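Side-chain contacts in molybdopterin biosynthesis protein MoaB (Sulfolobus tokodaii, PDB 3IWT), which probably takes part in molybdenum cofactor biosynthesis, binding molybdopterin or a precursor as in other proteins of the MogA/MoaB family: residues Tyr28-Leu32 with Lys33-Ile37; Gln47-Glu51 with Asn52-Ile56. One frame throughout, in Å; residues are numbered along the deposited sequence.

Contact 1: residues Tyr28-Leu32 with Lys33-Ile37; sequences YEKLL and KKEPI
K30 and E35 face each other across a Schellman motif, the two-bond C-cap that ends helix 25-32, with K34 at positive phi as its C-prime residue. The cap turns the chain out of the helix into the exposed loop leading to helix 40-51. The hydrogen bonds come first. E35 N reaches back to K30 O at 2.8 Å, nearly straight at 166°, and K34 N bonds to L31 O in the shorter turn that completes the motif. One step earlier K33 N still meets E29 O at 3.1 Å, the last bond of the helical pattern before the chain turns away.

L31 O carries a second load, because K34 bends its own side chain back over the helix end. The turn at chi2 (-87°) and another at chi4 bring K34 NZ to 3.0 Å from L31 O. The two donors use different approaches: the ammonium lies only slightly tilted from the carbonyl plane, whereas K34 N sits well above it. A positive group at a helix C-terminus would probably also be favoured by the helix dipole.

The charged ends of K30 and E35 stay apart, with 4.8 Å between K30 NZ and E35 OE1, although the two side chains cross at about a right angle and OE1 passes near the methylene CG of K30. Any attraction between these two charges is therefore probably only long-range.

Apolar packing closes the turn. The side chains of K30 and I37 run past each other in opposite directions, and CD1 of I37 approaches CB of L31 at 4.3 Å. I37 CG2 lies against K30 CB at 3.2 Å, shorter than usual van der Waals contact, so its exact closeness is doubtful.

Contact 2: residues Gln47-Glu51 with Asn52-Ile56; sequences QLLIE and NGHKI
A Schellman motif ends helix 40-51 and turns the chain into strand 55-62, a helix-to-strand connection at what is, within this chain, the edge of the mixed sheet. H54 N bonds to L49 O at 3.1 Å, and G53 N makes a weak bond to I50 O. G53 is the C-prime residue, with positive phi and backbone angles at which a beta carbon would collide with the carbonyl oxygen of N52, so glycine suits the position.

N52 adds a side-chain bond to this cap. Its CG is anti to the carbonyl carbon (chi1 -79°), which folds the amide back along the helix and brings N52 ND2 to 2.8 Å from L48 O, at an N-H...O angle of 158°. L48 O lies close to the amide plane, while N52 N gives the same oxygen only a weak bond. E51 runs alongside N52, its carboxylate turned 67° from the amide. A water spans the turn, donating to both I50 O and H54 O.

The H54 side chain leans over the helix end, with H54 CB 3.2 Å from L49 O. Its ND1 is hydrogen-bonded to the backbone N of L16, and its ring meets F18 on the neighbouring strand 17-23.

Farther along the chain, I56 packs against both L49 and I50, crossing each at about a right angle. An alanine here, lacking everything beyond CB, would probably open a gap between helix and strand, leaving L49 CD1 and I50 CD1 without their apolar partner. L49 is buried, touching F18 as well as L161 and L166 of helix 154-176. I56 CG1 lies 3.9 Å from I50 CD1, and I56 CD1 lies 3.5 Å from L49 CD1, a little closer than usual van der Waals contact.

In the fold
The same device, a Schellman motif, ends two successive helices, yet its setting differs. Contact 1 closes helix 25-32 and opens a loop; it lies far out on the surface, its centre about 21 Å from the centre of the chain, and none of its touching residues is buried. Contact 2, its centre about 14 Å from that of the chain, is also largely a surface contact but is anchored inward through L49, and it delivers the chain into a strand outermost within this chain. The chemistry differs too: a lysine ammonium supplements the first cap, an asparagine amide and a water the second. The positive-phi residue is lysine in one, glycine in the other. Their nearest atoms stay about 14 Å apart.

Contact 1: residues Tyr28-Leu32 with Lys33-Ile37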
loop_
_atom_site.group_PDB
_atom_site.type_symbol
_atom_site.label_atom_id
_atom_site.label_comp_id
_atom_site.label_asym_id
_atom_site.label_seq_id
_atom_site.Cartn_x
_atom_site.Cartn_y
_atom_site.Cartn_z
ATOM N N TYR A 28 31.689 -9.238 -6.799
ATOM C CA TYR A 28 31.127 -10.162 -7.781
ATOM C C TYR A 28 31.898 -10.100 -9.099
ATOM O O TYR A 28 32.210 -11.130 -9.680
ATOM C CB TYR A 28 29.647 -9.871 -8.028
ATOM C CG TYR A 28 28.991 -10.777 -9.047
ATOM C CD1 TYR A 28 28.633 -12.079 -8.716
ATOM C CD2 TYR A 28 28.723 -10.332 -10.337
ATOM C CE1 TYR A 28 28.004 -12.907 -9.638
ATOM C CE2 TYR A 28 28.108 -11.161 -11.274
ATOM C CZ TYR A 28 27.753 -12.446 -10.916
ATOM O OH TYR A 28 27.151 -13.287 -11.831
ATOM N N GLU A 29 32.219 -8.896 -9.554
ATOM C CA GLU A 29 32.947 -8.731 -10.812
ATOM C C GLU A 29 34.342 -9.373 -10.745
ATOM O O GLU A 29 34.801 -9.963 -11.724
ATOM C CB GLU A 29 33.048 -7.253 -11.197
ATOM C CG GLU A 29 31.697 -6.554 -11.423
ATOM C CD GLU A 29 30.980 -6.958 -12.705
ATOM O OE1 GLU A 29 31.405 -7.915 -13.389
ATOM O OE2 GLU A 29 29.968 -6.298 -13.024
ATOM N N LYS A 30 35.006 -9.285 -9.589
ATOM C CA LYS A 30 36.302 -9.972 -9.378
ATOM C C LYS A 30 36.160 -11.495 -9.400
ATOM O O LYS A 30 37.009 -12.190 -9.959
ATOM C CB LYS A 30 36.926 -9.573 -8.043
ATOM C CG LYS A 30 37.438 -8.155 -7.968
ATOM C CD LYS A 30 37.960 -7.870 -6.565
ATOM C CE LYS A 30 38.169 -6.377 -6.298
ATOM N NZ LYS A 30 39.591 -5.965 -6.503
ATOM N N LEU A 31 35.100 -12.007 -8.772
ATOM C CA LEU A 31 34.771 -13.431 -8.810
ATOM C C LEU A 31 34.624 -13.906 -10.260
ATOM O O LEU A 31 35.074 -14.995 -10.603
ATOM C CB LEU A 31 33.471 -13.715 -8.018
ATOM C CG LEU A 31 32.868 -15.132 -8.054
ATOM C CD1 LEU A 31 33.614 -16.045 -7.077
ATOM C CD2 LEU A 31 31.336 -15.140 -7.773
ATOM N N LEU A 32 33.989 -13.097 -11.106
ATOM C CA LEU A 32 33.840 -13.441 -12.532
ATOM C C LEU A 32 35.191 -13.508 -13.257
ATOM O O LEU A 32 35.409 -14.398 -14.082
ATOM C CB LEU A 32 32.919 -12.449 -13.249
ATOM C CG LEU A 32 31.437 -12.481 -12.859
ATOM C CD1 LEU A 32 30.687 -11.423 -13.659
ATOM C CD2 LEU A 32 30.832 -13.873 -13.046
ATOM N N LYS A 33 36.085 -12.573 -12.932
ATOM C CA LYS A 33 37.453 -12.553 -13.472
ATOM C C LYS A 33 38.419 -13.499 -12.733
ATOM O O LYS A 33 39.628 -13.459 -12.970
ATOM C CB LYS A 33 38.017 -11.130 -13.407
ATOM C CG LYS A 33 37.250 -10.094 -14.210
ATOM C CD LYS A 33 37.992 -8.761 -14.191
ATOM C CE LYS A 33 37.321 -7.692 -15.057
ATOM N NZ LYS A 33 36.487 -6.733 -14.262
ATOM N N LYS A 34 37.888 -14.331 -11.835
ATOM C CA LYS A 34 38.679 -15.289 -11.054
ATOM C C LYS A 34 39.808 -14.621 -10.260
ATOM O O LYS A 34 40.861 -15.219 -10.041
ATOM C CB LYS A 34 39.235 -16.391 -11.967
ATOM C CG LYS A 34 38.165 -17.136 -12.790
ATOM C CD LYS A 34 37.573 -18.321 -12.020
ATOM C CE LYS A 34 36.144 -18.652 -12.475
ATOM N NZ LYS A 34 35.127 -17.638 -11.995
ATOM N N GLU A 35 39.582 -13.381 -9.827
ATOM C CA GLU A 35 40.570 -12.620 -9.079
ATOM C C GLU A 35 40.332 -12.779 -7.579
ATOM O O GLU A 35 39.221 -13.087 -7.157
ATOM C CB GLU A 35 40.491 -11.142 -9.454
ATOM C CG GLU A 35 40.827 -10.861 -10.904
ATOM C CD GLU A 35 40.761 -9.380 -11.263
ATOM O OE1 GLU A 35 40.271 -8.564 -10.453
ATOM O OE2 GLU A 35 41.202 -9.035 -12.378
ATOM N N PRO A 36 41.374 -12.560 -6.759
ATOM C CA PRO A 36 41.179 -12.656 -5.309
ATOM C C PRO A 36 40.246 -11.588 -4.760
ATOM O O PRO A 36 40.352 -10.418 -5.132
ATOM C CB PRO A 36 42.588 -12.449 -4.752
ATOM C CG PRO A 36 43.328 -11.707 -5.832
ATOM C CD PRO A 36 42.778 -12.255 -7.106
ATOM N N ILE A 37 39.339 -11.998 -3.879
ATOM C CA ILE A 37 38.453 -11.050 -3.182
ATOM C C ILE A 37 38.576 -11.242 -1.669
ATOM O O ILE A 37 38.899 -12.333 -1.195
ATOM C CB ILE A 37 36.971 -11.173 -3.656
ATOM C CG1 ILE A 37 36.329 -12.483 -3.209
ATOM C CG2 ILE A 37 36.894 -11.081 -5.170
ATOM C CD1 ILE A 37 35.152 -12.937 -4.118
#

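Contact 2: residues Gln47-Glu51 with Asn52-Ile56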
loop_
_atom_site.group_PDB
_atom_site.type_symbol
_atom_site.label_atom_id
_atom_site.label_comp_id
_atom_site.label_asym_id
_atom_site.label_seq_id
_atom_site.Cartn_x
_atom_site.Cartn_y
_atom_site.Cartn_z
ATOM N N GLN A 47 32.271 -16.056 11.176
ATOM C CA GLN A 47 33.141 -16.183 12.357
ATOM C C GLN A 47 32.303 -16.080 13.649
ATOM O O GLN A 47 32.403 -16.937 14.538
ATOM C CB GLN A 47 34.152 -15.021 12.326
ATOM C CG GLN A 47 35.631 -15.352 12.433
ATOM C CD GLN A 47 36.426 -14.153 12.950
ATOM O OE1 GLN A 47 36.399 -13.073 12.349
ATOM N NE2 GLN A 47 37.095 -14.323 14.083
ATOM N N LEU A 48 31.479 -15.020 13.735
ATOM C CA LEU A 48 30.674 -14.760 14.935
ATOM C C LEU A 48 29.586 -15.795 15.109
ATOM O O LEU A 48 29.313 -16.232 16.226
ATOM C CB LEU A 48 30.042 -13.349 14.927
ATOM C CG LEU A 48 30.942 -12.151 15.270
ATOM C CD1 LEU A 48 30.205 -10.831 15.039
ATOM C CD2 LEU A 48 31.467 -12.260 16.694
ATOM N N LEU A 49 28.922 -16.161 14.001
ATOM C CA LEU A 49 27.876 -17.181 14.042
ATOM C C LEU A 49 28.421 -18.521 14.509
ATOM O O LEU A 49 27.832 -19.164 15.392
ATOM C CB LEU A 49 27.208 -17.401 12.682
ATOM C CG LEU A 49 26.207 -16.338 12.231
ATOM C CD1 LEU A 49 25.823 -16.646 10.776
ATOM C CD2 LEU A 49 24.961 -16.238 13.151
ATOM N N ILE A 50 29.587 -18.914 13.979
ATOM C CA ILE A 50 30.322 -20.158 14.408
ATOM C C ILE A 50 30.881 -20.134 15.842
ATOM O O ILE A 50 30.940 -21.184 16.589
ATOM C CB ILE A 50 31.484 -20.468 13.411
ATOM C CG1 ILE A 50 30.886 -20.902 12.054
ATOM C CG2 ILE A 50 32.406 -21.550 13.971
ATOM C CD1 ILE A 50 31.853 -20.980 10.889
ATOM N N GLU A 51 31.423 -18.992 16.224
ATOM C CA GLU A 51 31.932 -18.775 17.577
ATOM C C GLU A 51 30.817 -18.952 18.605
ATOM O O GLU A 51 31.073 -19.295 19.762
ATOM C CB GLU A 51 32.503 -17.360 17.668
ATOM C CG GLU A 51 32.940 -16.911 19.039
ATOM C CD GLU A 51 33.516 -15.515 18.989
ATOM O OE1 GLU A 51 34.800 -15.426 19.012
ATOM O OE2 GLU A 51 32.667 -14.519 18.905
ATOM N N ASN A 52 29.577 -18.696 18.175
ATOM C CA ASN A 52 28.409 -18.786 19.045
ATOM C C ASN A 52 27.613 -20.092 18.943
ATOM O O ASN A 52 26.528 -20.210 19.563
ATOM C CB ASN A 52 27.516 -17.569 18.822
ATOM C CG ASN A 52 28.028 -16.348 19.540
ATOM O OD1 ASN A 52 27.577 -16.068 20.643
ATOM N ND2 ASN A 52 29.006 -15.634 18.950
ATOM N N GLY A 53 28.166 -21.079 18.208
ATOM C CA GLY A 53 27.632 -22.448 18.325
ATOM C C GLY A 53 26.729 -22.800 17.171
ATOM O O GLY A 53 26.187 -23.914 17.116
ATOM N N HIS A 54 26.573 -21.854 16.238
ATOM C CA HIS A 54 25.737 -22.059 15.055
ATOM C C HIS A 54 26.541 -22.612 13.884
ATOM O O HIS A 54 27.772 -22.663 13.921
ATOM C CB HIS A 54 25.085 -20.729 14.664
ATOM C CG HIS A 54 24.271 -20.136 15.761
ATOM N ND1 HIS A 54 23.236 -20.817 16.365
ATOM C CD2 HIS A 54 24.356 -18.938 16.386
ATOM C CE1 HIS A 54 22.706 -20.060 17.306
ATOM N NE2 HIS A 54 23.381 -18.920 17.352
ATOM N N LYS A 55 25.832 -22.999 12.835
ATOM C CA LYS A 55 26.424 -23.587 11.639
ATOM C C LYS A 55 26.172 -22.737 10.399
ATOM O O LYS A 55 25.099 -22.099 10.268
ATOM C CB LYS A 55 25.836 -24.978 11.401
ATOM C CG LYS A 55 25.958 -25.945 12.569
ATOM C CD LYS A 55 27.403 -26.197 12.908
ATOM C CE LYS A 55 27.580 -27.404 13.829
ATOM N NZ LYS A 55 29.041 -27.723 13.997
ATOM N N ILE A 56 27.149 -22.706 9.491
ATOM C CA ILE A 56 26.956 -22.050 8.189
ATOM C C ILE A 56 26.726 -23.157 7.194
ATOM O O ILE A 56 27.610 -24.002 6.988
ATOM C CB ILE A 56 28.194 -21.223 7.740
ATOM C CG1 ILE A 56 28.624 -20.222 8.826
ATOM C CG2 ILE A 56 27.919 -20.542 6.381
ATOM C CD1 ILE A 56 27.521 -19.367 9.435
HETATM O O HOH W 1 29.633 -23.844 15.396
#